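Local coordinates for GDSL-like Lipase/Acylhydrolase family protein (Neisseria meningitidis, PDB 4K7J) that probably removes O-acetyl groups from peptidoglycan as an esterase of the SGNH (GDSL-like) hydrolase family, at residues E289-T294 / G299-R304. Numbering follows the deposited sequence.
Sequences ESLKNT and GTRPVR
Arg301 reaches back along 289-294 to Glu289. Its CB points away from 289-294, but Arg301 CG, set beside the backbone N and anti to the carbonyl carbon (chi1 -74°), lies 3.7 Å from Glu289 OE2, with Ser290 O slightly farther off. Arg301 CD comes within 3.5 Å of Glu289 OE2, and a bend at chi3 turns the guanidinium so that NE forms a salt bridge to the sulfonate of a bound EPE molecule, probably from the crystallisation liquor. At the tip, Arg301 NH1 bridges to Glu289 OE2 at 3.0 Å, near the guanidinium plane and on the anti side of a carboxylate tilted 56° to it; NH1 also bonds Gln327, and NH2 bonds Thr306 and Gln309. The same carboxylate takes backbone N-H groups of Cys334, Ser335 and Met336, tying this loop to the start of helix 336-341; the Cys298-Cys334 disulfide joins the same regions. Pro302 CD packs 3.4 Å from Ser290 O, a buried carbonyl oxygen without a hydrogen-bond partner. Farther along, Thr300 O accepts an unusually short bond from Lys292 N (2.5 Å), and a weak one from Asn293 N, while Thr300 N, following a cis peptide, makes a short bond to Asn293 O (2.6 Å). Lys292 and Asn293 thus both face Thr300: a classic beta bulge, in the loop between strand 281-286 and helix 305-318 of the SGNH-type alpha/beta domain.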
loop_
_atom_site.group_PDB
_atom_site.type_symbol
_atom_site.label_atom_id
_atom_site.label_comp_id
_atom_site.label_asym_id
_atom_site.label_seq_id
_atom_site.Cartn_x
_atom_site.Cartn_y
_atom_site.Cartn_z
ATOM N N GLU A 289 -3.411 -18.794 -2.595
ATOM C CA GLU A 289 -3.343 -19.818 -3.618
ATOM C C GLU A 289 -3.795 -19.204 -4.935
ATOM O O GLU A 289 -4.786 -18.482 -4.982
ATOM C CB GLU A 289 -4.203 -21.043 -3.284
ATOM C CG GLU A 289 -4.142 -22.110 -4.387
ATOM C CD GLU A 289 -4.776 -23.444 -3.999
ATOM O OE1 GLU A 289 -6.018 -23.521 -3.889
ATOM O OE2 GLU A 289 -4.025 -24.423 -3.820
ATOM N N SER A 290 -3.042 -19.484 -5.992
ATOM C CA SER A 290 -3.423 -19.149 -7.353
ATOM C C SER A 290 -3.454 -20.448 -8.125
ATOM O O SER A 290 -2.867 -21.443 -7.693
ATOM C CB SER A 290 -2.392 -18.219 -8.006
ATOM O OG SER A 290 -2.372 -16.955 -7.368
ATOM N N LEU A 291 -4.134 -20.438 -9.266
ATOM C CA LEU A 291 -4.173 -21.598 -10.142
ATOM C C LEU A 291 -3.660 -21.226 -11.518
ATOM O O LEU A 291 -4.047 -20.199 -12.071
ATOM C CB LEU A 291 -5.599 -22.139 -10.252
ATOM C CG LEU A 291 -6.214 -22.493 -8.898
ATOM C CD1 LEU A 291 -7.640 -23.005 -9.057
ATOM C CD2 LEU A 291 -5.347 -23.518 -8.179
ATOM N N LYS A 292 -2.782 -22.070 -12.052
ATOM C CA LYS A 292 -2.293 -21.949 -13.415
ATOM C C LYS A 292 -3.415 -22.339 -14.362
ATOM O O LYS A 292 -3.487 -21.886 -15.505
ATOM C CB LYS A 292 -1.102 -22.881 -13.617
ATOM C CG LYS A 292 -0.394 -22.688 -14.937
ATOM C CD LYS A 292 0.026 -21.236 -15.083
ATOM C CE LYS A 292 0.713 -20.964 -16.410
ATOM N NZ LYS A 292 1.205 -19.560 -16.467
ATOM N N ASN A 293 -4.300 -23.193 -13.869
ATOM C CA ASN A 293 -5.455 -23.618 -14.636
ATOM C C ASN A 293 -6.510 -24.144 -13.669
ATOM O O ASN A 293 -6.180 -24.801 -12.687
ATOM C CB ASN A 293 -5.044 -24.662 -15.675
ATOM C CG ASN A 293 -5.693 -25.991 -15.447
ATOM O OD1 ASN A 293 -6.759 -26.263 -15.989
ATOM N ND2 ASN A 293 -5.060 -26.835 -14.642
ATOM N N THR A 294 -7.773 -23.828 -13.932
ATOM C CA THR A 294 -8.828 -24.047 -12.944
ATOM C C THR A 294 -9.527 -25.399 -13.055
ATOM O O THR A 294 -10.539 -25.631 -12.399
ATOM C CB THR A 294 -9.881 -22.920 -13.006
ATOM O OG1 THR A 294 -10.575 -22.964 -14.261
ATOM C CG2 THR A 294 -9.198 -21.571 -12.862
ATOM N N GLY A 299 -6.325 -28.573 -8.699
ATOM C CA GLY A 299 -5.240 -27.948 -9.429
ATOM C C GLY A 299 -5.713 -26.993 -10.498
ATOM O O GLY A 299 -6.911 -26.757 -10.641
ATOM N N THR A 300 -4.765 -26.431 -11.244
ATOM C CA THR A 300 -3.347 -26.718 -11.042
ATOM C C THR A 300 -2.586 -25.483 -10.553
ATOM O O THR A 300 -2.721 -24.391 -11.114
ATOM C CB THR A 300 -2.698 -27.226 -12.339
ATOM O OG1 THR A 300 -3.404 -28.380 -12.799
ATOM C CG2 THR A 300 -1.256 -27.594 -12.096
ATOM N N ARG A 301 -1.795 -25.665 -9.501
ATOM C CA ARG A 301 -0.992 -24.585 -8.948
ATOM C C ARG A 301 0.162 -24.293 -9.888
ATOM O O ARG A 301 0.674 -25.206 -10.527
ATOM C CB ARG A 301 -0.471 -24.981 -7.562
ATOM C CG ARG A 301 -1.546 -24.960 -6.472
ATOM C CD ARG A 301 -1.140 -25.778 -5.252
ATOM N NE ARG A 301 0.034 -25.225 -4.577
ATOM C CZ ARG A 301 -0.009 -24.216 -3.709
ATOM N NH1 ARG A 301 -1.175 -23.638 -3.413
ATOM N NH2 ARG A 301 1.111 -23.777 -3.141
ATOM N N PRO A 302 0.573 -23.017 -9.992
ATOM C CA PRO A 302 1.800 -22.759 -10.752
ATOM C C PRO A 302 2.954 -23.488 -10.086
ATOM O O PRO A 302 2.969 -23.636 -8.858
ATOM C CB PRO A 302 1.988 -21.242 -10.621
ATOM C CG PRO A 302 0.653 -20.716 -10.197
ATOM C CD PRO A 302 0.047 -21.796 -9.367
ATOM N N VAL A 303 3.908 -23.925 -10.896
ATOM C CA VAL A 303 5.021 -24.751 -10.448
ATOM C C VAL A 303 5.899 -24.107 -9.365
ATOM O O VAL A 303 6.485 -24.805 -8.541
ATOM C CB VAL A 303 5.881 -25.178 -11.673
ATOM C CG1 VAL A 303 7.077 -26.025 -11.259
ATOM C CG2 VAL A 303 5.017 -25.943 -12.665
ATOM N N ARG A 304 5.981 -22.779 -9.342
ATOM C CA ARG A 304 6.857 -22.125 -8.366
ATOM C C ARG A 304 6.126 -21.497 -7.178
ATOM O O ARG A 304 6.752 -20.833 -6.348
ATOM C CB ARG A 304 7.734 -21.073 -9.053
ATOM C CG ARG A 304 8.385 -21.553 -10.354
ATOM C CD ARG A 304 9.135 -22.883 -10.153
ATOM N NE ARG A 304 10.127 -22.784 -9.087
ATOM C CZ ARG A 304 11.325 -22.229 -9.237
ATOM N NH1 ARG A 304 11.679 -21.731 -10.410
ATOM N NH2 ARG A 304 12.168 -22.170 -8.214
#